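Local coordinates for protein serine protease pet (Escherichia coli, PDB 4OM9) that acts as a secreted autotransporter serine protease and enterotoxin of enteroaggregative strains, probably cleaving the host cytoskeletal protein alpha-fodrin, at residues I341-S347 with K363-L369; K7-Y13 with Y198-L202; N470-H474 with Y620-S625. All blocks are in the same frame, centred on the assembly; numbering follows the deposited sequence.

Contact 1: I341-S347 with K363-L369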
loop_
_atom_site.group_PDB
_atom_site.type_symbol
_atom_site.label_atom_id
_atom_site.label_comp_id
_atom_site.label_asym_id
_atom_site.label_seq_id
_atom_site.Cartn_x
_atom_site.Cartn_y
_atom_site.Cartn_z
ATOM N N ILE A 341 33.530 -10.866 -3.373
ATOM C CA ILE A 341 34.116 -9.812 -2.569
ATOM C C ILE A 341 33.227 -9.601 -1.345
ATOM O O ILE A 341 32.020 -9.447 -1.482
ATOM C CB ILE A 341 34.258 -8.504 -3.376
ATOM C CG1 ILE A 341 35.118 -8.737 -4.621
ATOM C CG2 ILE A 341 34.805 -7.376 -2.500
ATOM C CD1 ILE A 341 35.325 -7.497 -5.494
ATOM N N ASP A 342 33.825 -9.623 -0.158
ATOM C CA ASP A 342 33.094 -9.481 1.096
ATOM C C ASP A 342 33.707 -8.323 1.868
ATOM O O ASP A 342 34.794 -8.442 2.413
ATOM C CB ASP A 342 33.150 -10.791 1.906
ATOM C CG ASP A 342 32.333 -10.737 3.211
ATOM O OD1 ASP A 342 31.593 -9.756 3.430
ATOM O OD2 ASP A 342 32.423 -11.702 4.023
ATOM N N ILE A 343 33.008 -7.194 1.908
ATOM C CA ILE A 343 33.553 -5.992 2.544
ATOM C C ILE A 343 32.878 -5.735 3.874
ATOM O O ILE A 343 31.640 -5.677 3.951
ATOM C CB ILE A 343 33.375 -4.720 1.669
ATOM C CG1 ILE A 343 33.928 -4.923 0.257
ATOM C CG2 ILE A 343 34.006 -3.509 2.349
ATOM C CD1 ILE A 343 33.417 -3.833 -0.759
ATOM N N GLY A 344 33.705 -5.556 4.900
ATOM C CA GLY A 344 33.246 -5.258 6.237
ATOM C C GLY A 344 32.598 -3.900 6.391
ATOM O O GLY A 344 32.849 -2.969 5.615
ATOM N N LYS A 345 31.746 -3.807 7.406
ATOM C CA LYS A 345 31.050 -2.581 7.775
ATOM C C LYS A 345 32.001 -1.380 7.901
ATOM O O LYS A 345 33.060 -1.479 8.523
ATOM C CB LYS A 345 30.292 -2.810 9.094
ATOM C CG LYS A 345 29.666 -1.570 9.698
ATOM C CD LYS A 345 29.014 -1.876 11.034
ATOM C CE LYS A 345 27.552 -2.263 10.870
ATOM N NZ LYS A 345 26.672 -1.080 10.630
ATOM N N GLY A 346 31.624 -0.256 7.294
ATOM C CA GLY A 346 32.380 0.985 7.442
ATOM C C GLY A 346 33.628 1.095 6.574
ATOM O O GLY A 346 34.403 2.047 6.693
ATOM N N SER A 347 33.817 0.114 5.697
ATOM C CA SER A 347 34.947 0.103 4.787
ATOM C C SER A 347 34.551 0.453 3.364
ATOM O O SER A 347 33.431 0.193 2.934
ATOM C CB SER A 347 35.634 -1.268 4.800
ATOM O OG SER A 347 36.554 -1.372 5.879
ATOM N N LYS A 363 29.062 -9.709 -4.625
ATOM C CA LYS A 363 29.397 -8.754 -3.582
ATOM C C LYS A 363 28.483 -8.913 -2.345
ATOM O O LYS A 363 27.260 -8.779 -2.446
ATOM C CB LYS A 363 29.302 -7.331 -4.147
ATOM C CG LYS A 363 29.903 -6.260 -3.252
ATOM C CD LYS A 363 28.965 -5.782 -2.154
ATOM C CE LYS A 363 29.638 -4.714 -1.295
ATOM N NZ LYS A 363 28.852 -4.521 -0.051
ATOM N N ILE A 364 29.071 -9.184 -1.186
ATOM C CA ILE A 364 28.303 -9.217 0.070
ATOM C C ILE A 364 29.016 -8.388 1.110
ATOM O O ILE A 364 29.986 -7.678 0.790
ATOM C CB ILE A 364 28.094 -10.626 0.632
ATOM C CG1 ILE A 364 29.441 -11.280 0.966
ATOM C CG2 ILE A 364 27.319 -11.475 -0.340
ATOM C CD1 ILE A 364 29.316 -12.672 1.621
ATOM N N GLY A 365 28.530 -8.461 2.343
ATOM C CA GLY A 365 29.071 -7.659 3.421
ATOM C C GLY A 365 28.500 -6.256 3.428
ATOM O O GLY A 365 27.881 -5.810 2.454
ATOM N N GLU A 366 28.726 -5.540 4.520
ATOM C CA GLU A 366 28.024 -4.286 4.733
ATOM C C GLU A 366 28.707 -3.052 4.169
ATOM O O GLU A 366 28.075 -2.002 4.060
ATOM C CB GLU A 366 27.785 -4.092 6.225
ATOM C CG GLU A 366 26.772 -5.061 6.789
ATOM C CD GLU A 366 26.542 -4.837 8.259
ATOM O OE1 GLU A 366 27.032 -5.645 9.069
ATOM O OE2 GLU A 366 25.883 -3.840 8.603
ATOM N N GLY A 367 29.989 -3.177 3.821
ATOM C CA GLY A 367 30.768 -2.065 3.296
ATOM C C GLY A 367 30.586 -1.771 1.811
ATOM O O GLY A 367 29.758 -2.395 1.133
ATOM N N SER A 368 31.395 -0.839 1.309
ATOM C CA SER A 368 31.238 -0.270 -0.039
ATOM C C SER A 368 32.252 -0.700 -1.105
ATOM O O SER A 368 33.455 -0.530 -0.930
ATOM C CB SER A 368 31.298 1.263 0.037
ATOM O OG SER A 368 30.385 1.768 0.986
ATOM N N LEU A 369 31.741 -1.214 -2.222
ATOM C CA LEU A 369 32.542 -1.409 -3.417
ATOM C C LEU A 369 32.359 -0.183 -4.328
ATOM O O LEU A 369 31.258 0.089 -4.800
ATOM C CB LEU A 369 32.139 -2.692 -4.145
ATOM C CG LEU A 369 33.107 -3.116 -5.253
ATOM C CD1 LEU A 369 34.475 -3.397 -4.675
ATOM C CD2 LEU A 369 32.619 -4.328 -6.010
HETATM O O HOH W 1 28.780 0.135 6.222
#
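I343 lies against the bend G365-S368 of the next coil, in the parallel beta-helix of the passenger domain. Its CG1 is anti to the carbonyl carbon (chi1 -53°), which sends I343 CD1 along the 363-369 backbone to within 3.3 Å of S368 O and 3.8 Å of L369 CB. The other branch, I343 CG2, rests 3.7 Å from G367 CA, where the absence of a side chain lets the two backbones close up. On the same face the methyls I341 CD1 and L369 CD2 touch where the two side chains cross at about a right angle. On the reverse face the D342 carboxylate slants across I364, D342 OD1 3.6 Å from I364 CG1 and nearer still to G365 CA.

Backbone bonds set this register: I364 N donates to I341 O, I343 N to I364 O, and beyond the strand G367 N reaches I343 O from above its carbonyl plane. S368 N then bonds to S347 O (2.8 Å). K363 is bent at chi2 (-83°), which folds its ammonium back under its own chain; K363 NZ is held by G367 O at 2.6 Å and G365 O at 3.0 Å, with N383 O as a further acceptor, while CE touches I343 CD1. Outside, K345 NZ and E366 OE2 form a long salt bridge (3.5 Å), and a water links G346 N with E366 O.

Strand 341-343 lies between 316-318 and 361-364 in one parallel sheet. Strand 368-371 belongs to a second sheet, beside 348-352, whose W351 packs on both I341 and L369.

Contact 2: K7-Y13 with Y198-L202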
loop_
_atom_site.group_PDB
_atom_site.type_symbol
_atom_site.label_atom_id
_atom_site.label_comp_id
_atom_site.label_asym_id
_atom_site.label_seq_id
_atom_site.Cartn_x
_atom_site.Cartn_y
_atom_site.Cartn_z
ATOM N N LYS A 7 -7.707 -30.177 8.507
ATOM C CA LYS A 7 -8.069 -28.923 9.140
ATOM C C LYS A 7 -7.545 -27.763 8.309
ATOM O O LYS A 7 -8.314 -26.902 7.869
ATOM C CB LYS A 7 -7.512 -28.835 10.557
ATOM C CG LYS A 7 -8.286 -29.648 11.595
ATOM C CD LYS A 7 -7.872 -31.102 11.585
ATOM C CE LYS A 7 -8.558 -31.890 12.705
ATOM N NZ LYS A 7 -8.194 -31.403 14.068
ATOM N N ALA A 8 -6.231 -27.757 8.089
ATOM C CA ALA A 8 -5.558 -26.637 7.452
ATOM C C ALA A 8 -5.632 -26.740 5.944
ATOM O O ALA A 8 -5.734 -27.826 5.393
ATOM C CB ALA A 8 -4.111 -26.574 7.899
ATOM N N TRP A 9 -5.565 -25.604 5.270
ATOM C CA TRP A 9 -5.422 -25.635 3.819
ATOM C C TRP A 9 -4.008 -26.040 3.409
ATOM O O TRP A 9 -3.026 -25.737 4.096
ATOM C CB TRP A 9 -5.753 -24.284 3.209
ATOM C CG TRP A 9 -7.170 -24.101 2.909
ATOM C CD1 TRP A 9 -7.761 -24.165 1.684
ATOM C CD2 TRP A 9 -8.205 -23.792 3.843
ATOM N NE1 TRP A 9 -9.103 -23.928 1.800
ATOM C CE2 TRP A 9 -9.401 -23.685 3.117
ATOM C CE3 TRP A 9 -8.233 -23.598 5.230
ATOM C CZ2 TRP A 9 -10.620 -23.390 3.722
ATOM C CZ3 TRP A 9 -9.438 -23.303 5.834
ATOM C CH2 TRP A 9 -10.618 -23.208 5.082
ATOM N N ALA A 10 -3.921 -26.716 2.274
ATOM C CA ALA A 10 -2.661 -27.211 1.765
ATOM C C ALA A 10 -1.673 -26.050 1.583
ATOM O O ALA A 10 -0.495 -26.160 1.913
ATOM C CB ALA A 10 -2.893 -27.960 0.452
ATOM N N ARG A 11 -2.192 -24.926 1.099
ATOM C CA ARG A 11 -1.389 -23.755 0.771
ATOM C C ARG A 11 -0.823 -23.117 2.042
ATOM O O ARG A 11 0.186 -22.384 2.006
ATOM C CB ARG A 11 -2.248 -22.761 -0.024
ATOM C CG ARG A 11 -1.694 -21.367 -0.172
ATOM C CD ARG A 11 -2.587 -20.539 -1.069
ATOM N NE ARG A 11 -3.255 -19.479 -0.329
ATOM C CZ ARG A 11 -3.935 -18.491 -0.904
ATOM N NH1 ARG A 11 -4.025 -18.431 -2.225
ATOM N NH2 ARG A 11 -4.511 -17.554 -0.165
ATOM N N ASP A 12 -1.458 -23.421 3.173
ATOM C CA ASP A 12 -1.034 -22.855 4.448
ATOM C C ASP A 12 0.372 -23.305 4.876
ATOM O O ASP A 12 1.161 -22.498 5.378
ATOM C CB ASP A 12 -2.048 -23.201 5.539
ATOM C CG ASP A 12 -3.366 -22.471 5.357
ATOM O OD1 ASP A 12 -3.357 -21.397 4.715
ATOM O OD2 ASP A 12 -4.405 -22.953 5.872
ATOM N N TYR A 13 0.680 -24.586 4.689
ATOM C CA TYR A 13 2.010 -25.080 5.011
ATOM C C TYR A 13 3.068 -24.415 4.143
ATOM O O TYR A 13 4.172 -24.144 4.598
ATOM C CB TYR A 13 2.085 -26.599 4.844
ATOM C CG TYR A 13 1.238 -27.389 5.813
ATOM C CD1 TYR A 13 1.730 -27.741 7.067
ATOM C CD2 TYR A 13 -0.052 -27.795 5.472
ATOM C CE1 TYR A 13 0.959 -28.475 7.968
ATOM C CE2 TYR A 13 -0.835 -28.520 6.360
ATOM C CZ TYR A 13 -0.322 -28.865 7.606
ATOM O OH TYR A 13 -1.093 -29.588 8.492
ATOM N N TYR A 198 -2.300 -30.750 15.047
ATOM C CA TYR A 198 -3.282 -30.146 14.145
ATOM C C TYR A 198 -2.589 -29.600 12.899
ATOM O O TYR A 198 -2.970 -29.909 11.761
ATOM C CB TYR A 198 -4.065 -29.038 14.854
ATOM C CG TYR A 198 -5.179 -29.528 15.775
ATOM C CD1 TYR A 198 -4.967 -30.571 16.675
ATOM C CD2 TYR A 198 -6.433 -28.936 15.752
ATOM C CE1 TYR A 198 -5.982 -31.019 17.517
ATOM C CE2 TYR A 198 -7.457 -29.368 16.593
ATOM C CZ TYR A 198 -7.226 -30.408 17.474
ATOM O OH TYR A 198 -8.244 -30.838 18.308
ATOM N N PHE A 199 -1.568 -28.778 13.114
ATOM C CA PHE A 199 -0.805 -28.254 12.003
ATOM C C PHE A 199 0.368 -29.186 11.775
ATOM O O PHE A 199 1.458 -28.995 12.316
ATOM C CB PHE A 199 -0.340 -26.836 12.274
ATOM C CG PHE A 199 0.146 -26.139 11.061
ATOM C CD1 PHE A 199 -0.756 -25.607 10.154
ATOM C CD2 PHE A 199 1.505 -26.016 10.811
ATOM C CE1 PHE A 199 -0.312 -24.948 9.016
ATOM C CE2 PHE A 199 1.957 -25.354 9.673
ATOM C CZ PHE A 199 1.039 -24.822 8.773
ATOM N N THR A 200 0.119 -30.217 10.985
ATOM C CA THR A 200 0.979 -31.380 11.002
ATOM C C THR A 200 1.589 -31.619 9.646
ATOM O O THR A 200 0.911 -31.944 8.662
ATOM C CB THR A 200 0.214 -32.640 11.461
ATOM O OG1 THR A 200 -0.529 -32.344 12.652
ATOM C CG2 THR A 200 1.179 -33.763 11.753
ATOM N N ASN A 201 2.889 -31.399 9.613
ATOM C CA ASN A 201 3.696 -31.704 8.474
ATOM C C ASN A 201 4.744 -32.728 8.907
ATOM O O ASN A 201 5.711 -32.379 9.568
ATOM C CB ASN A 201 4.334 -30.427 7.939
ATOM C CG ASN A 201 5.109 -30.654 6.666
ATOM O OD1 ASN A 201 5.210 -31.785 6.184
ATOM N ND2 ASN A 201 5.642 -29.571 6.097
ATOM N N LEU A 202 4.529 -33.991 8.564
ATOM C CA LEU A 202 5.434 -35.037 8.998
ATOM C C LEU A 202 6.696 -35.061 8.133
ATOM O O LEU A 202 6.666 -34.712 6.948
ATOM C CB LEU A 202 4.746 -36.402 8.966
ATOM C CG LEU A 202 3.424 -36.500 9.738
ATOM C CD1 LEU A 202 2.778 -37.839 9.465
ATOM C CD2 LEU A 202 3.614 -36.276 11.234
#
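The hydroxyl of Y13 has two partners: Y13 OH accepts from T200 N at 2.8 Å, through a bent N-H approach of 138°, and donates to D4 O, a few residues earlier in the chain. T200 N lies in the plane of the phenol ring, at its edge. With CG anti to the carbonyl carbon (chi1 -66°), the tyrosine leaves the start of helix 10-17 and lays its ring over a face of F199.

The two rings form a face-to-face stack, centroids 4.2 Å apart and planes tilted by 23°. They are displaced unequally: Y13 CE1 sits over the centre of the F199 ring, whereas F199 CE1 lies toward the rim of the Y13 ring. Around this pair, N201 CB comes within 3.8 Å of Y13 CD1, and A8 CB meets F199 CD1 at 4.2 Å. The carbonyl of D12 approaches the edge of the F199 ring near its plane. F199 is itself the centre of an inverse gamma turn, and D196 OD2 accepts from both F199 N and Y198 N.

Farther out, K7 bends at chi2 and chi4 to bring K7 NZ over one face of Y198, 3.5 Å from the ring centroid, a cation-pi pair at the exposed end of the contact. The D12 carboxylate turns back to its own segment, where OD2 accepts W9 N.

Both segments belong to the N-terminal clan PA protease region. Its N-terminal helix is thus joined to the loop between strands 188-195 and 211-216 chiefly by aromatic stacking, with one buried hydroxyl satisfied as both donor and acceptor; the K7 ammonium meets the other segment over a ring face, near solvent.

Contact 3: N470-H474 with Y620-S625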
loop_
_atom_site.group_PDB
_atom_site.type_symbol
_atom_site.label_atom_id
_atom_site.label_comp_id
_atom_site.label_asym_id
_atom_site.label_seq_id
_atom_site.Cartn_x
_atom_site.Cartn_y
_atom_site.Cartn_z
ATOM N N ASN A 470 0.935 -2.465 -20.710
ATOM C CA ASN A 470 0.625 -2.693 -19.315
ATOM C C ASN A 470 1.836 -3.214 -18.572
ATOM O O ASN A 470 2.434 -4.225 -18.957
ATOM C CB ASN A 470 -0.520 -3.689 -19.171
ATOM C CG ASN A 470 -1.884 -3.065 -19.392
ATOM O OD1 ASN A 470 -2.013 -1.868 -19.682
ATOM N ND2 ASN A 470 -2.912 -3.884 -19.272
ATOM N N TYR A 471 2.196 -2.506 -17.513
ATOM C CA TYR A 471 3.348 -2.867 -16.717
ATOM C C TYR A 471 3.107 -2.457 -15.266
ATOM O O TYR A 471 2.567 -1.369 -14.989
ATOM C CB TYR A 471 4.633 -2.219 -17.262
ATOM C CG TYR A 471 5.680 -2.085 -16.183
ATOM C CD1 TYR A 471 6.429 -3.182 -15.757
ATOM C CD2 TYR A 471 5.893 -0.870 -15.560
ATOM C CE1 TYR A 471 7.372 -3.056 -14.738
ATOM C CE2 TYR A 471 6.823 -0.737 -14.564
ATOM C CZ TYR A 471 7.561 -1.826 -14.151
ATOM O OH TYR A 471 8.472 -1.649 -13.139
ATOM N N ILE A 472 3.474 -3.335 -14.335
ATOM C CA ILE A 472 3.333 -3.001 -12.925
ATOM C C ILE A 472 4.695 -2.879 -12.244
ATOM O O ILE A 472 5.481 -3.808 -12.271
ATOM C CB ILE A 472 2.484 -4.037 -12.171
ATOM C CG1 ILE A 472 1.202 -4.334 -12.948
ATOM C CG2 ILE A 472 2.165 -3.526 -10.770
ATOM C CD1 ILE A 472 0.223 -5.264 -12.220
ATOM N N TYR A 473 4.957 -1.718 -11.648
ATOM C CA TYR A 473 6.118 -1.543 -10.794
ATOM C C TYR A 473 5.697 -1.965 -9.400
ATOM O O TYR A 473 4.788 -1.353 -8.809
ATOM C CB TYR A 473 6.622 -0.095 -10.816
ATOM C CG TYR A 473 7.777 0.174 -9.871
ATOM C CD1 TYR A 473 8.933 -0.627 -9.892
ATOM C CD2 TYR A 473 7.732 1.243 -8.974
ATOM C CE1 TYR A 473 9.989 -0.378 -9.031
ATOM C CE2 TYR A 473 8.779 1.499 -8.108
ATOM C CZ TYR A 473 9.912 0.691 -8.142
ATOM O OH TYR A 473 10.955 0.943 -7.271
ATOM N N HIS A 474 6.316 -3.042 -8.907
ATOM C CA HIS A 474 6.040 -3.581 -7.586
ATOM C C HIS A 474 6.859 -2.883 -6.489
ATOM O O HIS A 474 6.597 -3.074 -5.306
ATOM C CB HIS A 474 6.341 -5.080 -7.538
ATOM C CG HIS A 474 5.365 -5.953 -8.281
ATOM N ND1 HIS A 474 4.010 -5.980 -8.006
ATOM C CD2 HIS A 474 5.580 -6.903 -9.227
ATOM C CE1 HIS A 474 3.425 -6.878 -8.787
ATOM N NE2 HIS A 474 4.353 -7.449 -9.531
ATOM N N TYR A 620 -5.281 -4.506 -10.884
ATOM C CA TYR A 620 -4.356 -5.336 -11.648
ATOM C C TYR A 620 -3.545 -6.253 -10.746
ATOM O O TYR A 620 -3.124 -5.869 -9.660
ATOM C CB TYR A 620 -3.418 -4.457 -12.485
ATOM C CG TYR A 620 -4.178 -3.543 -13.437
ATOM C CD1 TYR A 620 -4.813 -2.399 -12.965
ATOM C CD2 TYR A 620 -4.269 -3.832 -14.798
ATOM C CE1 TYR A 620 -5.516 -1.573 -13.811
ATOM C CE2 TYR A 620 -4.972 -3.005 -15.653
ATOM C CZ TYR A 620 -5.586 -1.874 -15.150
ATOM O OH TYR A 620 -6.291 -1.035 -15.959
ATOM N N ILE A 621 -3.335 -7.479 -11.194
ATOM C CA ILE A 621 -2.427 -8.370 -10.482
ATOM C C ILE A 621 -1.435 -8.971 -11.459
ATOM O O ILE A 621 -1.680 -9.004 -12.679
ATOM C CB ILE A 621 -3.166 -9.499 -9.734
ATOM C CG1 ILE A 621 -3.872 -10.433 -10.712
ATOM C CG2 ILE A 621 -4.150 -8.921 -8.742
ATOM C CD1 ILE A 621 -4.520 -11.664 -10.043
ATOM N N ASP A 622 -0.325 -9.451 -10.894
ATOM C CA ASP A 622 0.807 -9.985 -11.631
ATOM C C ASP A 622 0.908 -11.460 -11.278
ATOM O O ASP A 622 1.161 -11.807 -10.130
ATOM C CB ASP A 622 2.078 -9.193 -11.258
ATOM C CG ASP A 622 3.385 -9.768 -11.860
ATOM O OD1 ASP A 622 3.343 -10.653 -12.744
ATOM O OD2 ASP A 622 4.463 -9.289 -11.443
ATOM N N LEU A 623 0.688 -12.331 -12.252
ATOM C CA LEU A 623 0.799 -13.757 -12.019
ATOM C C LEU A 623 2.221 -14.228 -11.627
ATOM O O LEU A 623 2.398 -15.372 -11.193
ATOM C CB LEU A 623 0.326 -14.517 -13.247
ATOM C CG LEU A 623 -1.176 -14.360 -13.514
ATOM C CD1 LEU A 623 -1.604 -15.159 -14.740
ATOM C CD2 LEU A 623 -1.993 -14.770 -12.278
ATOM N N TYR A 624 3.221 -13.360 -11.763
ATOM C CA TYR A 624 4.568 -13.716 -11.346
ATOM C C TYR A 624 5.107 -12.725 -10.347
ATOM O O TYR A 624 6.328 -12.636 -10.130
ATOM C CB TYR A 624 5.515 -13.801 -12.529
ATOM C CG TYR A 624 5.156 -14.856 -13.534
ATOM C CD1 TYR A 624 5.306 -16.206 -13.233
ATOM C CD2 TYR A 624 4.685 -14.509 -14.798
ATOM C CE1 TYR A 624 4.990 -17.187 -14.157
ATOM C CE2 TYR A 624 4.354 -15.483 -15.727
ATOM C CZ TYR A 624 4.513 -16.822 -15.401
ATOM O OH TYR A 624 4.199 -17.797 -16.321
ATOM N N SER A 625 4.197 -11.982 -9.741
ATOM C CA SER A 625 4.527 -11.145 -8.602
ATOM C C SER A 625 5.351 -11.927 -7.556
ATOM O O SER A 625 4.997 -13.050 -7.178
ATOM C CB SER A 625 3.230 -10.610 -7.981
ATOM O OG SER A 625 3.489 -9.927 -6.779
#
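H474 and D622 meet where a coil of the parallel beta-helix, strand 471-473, is crossed by strand 618-622, which pairs antiparallel with 640-644. The short strand axes pass 8.3 Å apart at 80°, so side chains, not backbone bonds, join them.

The polar link is a His-carboxylate hydrogen bond: D622 OD2 accepts from H474 NE2 (2.7 Å) through its anti lone pair, with imidazole and carboxylate nearly coplanar (7°). N628 ND2 also bonds to OD2, while H474 ND1 has a weak bond to D499 OD2. A ring set between two carboxylates would probably favour the protonated form. S625 OG, itself bonded to D522, lies over one face of the imidazole, 3.7 Å from H474 CE1, and H519 meets the ring almost at right angles.

The apolar part is I472, where I472 CD1 reaches Y620 CB at 3.7 Å and lies near the I621 carbonyl carbon; I497 and I640 pack around it.

Within 620-625, D622 heads a type I turn to S625 and also an Asx turn. The Asx turn holds the second carboxylate oxygen as well: D622 OD1 accepts from Y624 N at 2.9 Å, met from above the carboxylate plane.

Overall arrangement
The three contacts follow one another along the chain without touching; contacts 2 and 3 come closest, about 10 Å between nearest atoms, and contacts 1 and 2 have centres about 41 Å apart. Contact 2 stays within the protease region, whereas contacts 1 and 3 involve different parts of the beta-helix. In contact 1 successive coils stack in register, so backbone bonds dominate; its turn end, with K345 and E366, is exposed. Contact 3, buried and nearer the middle of the chain, sets a beta-helix strand against a crossing strand of a small antiparallel pair and relies on an ionisable pair and one isoleucine. Contact 2, also largely buried, depends on stacked aromatic rings.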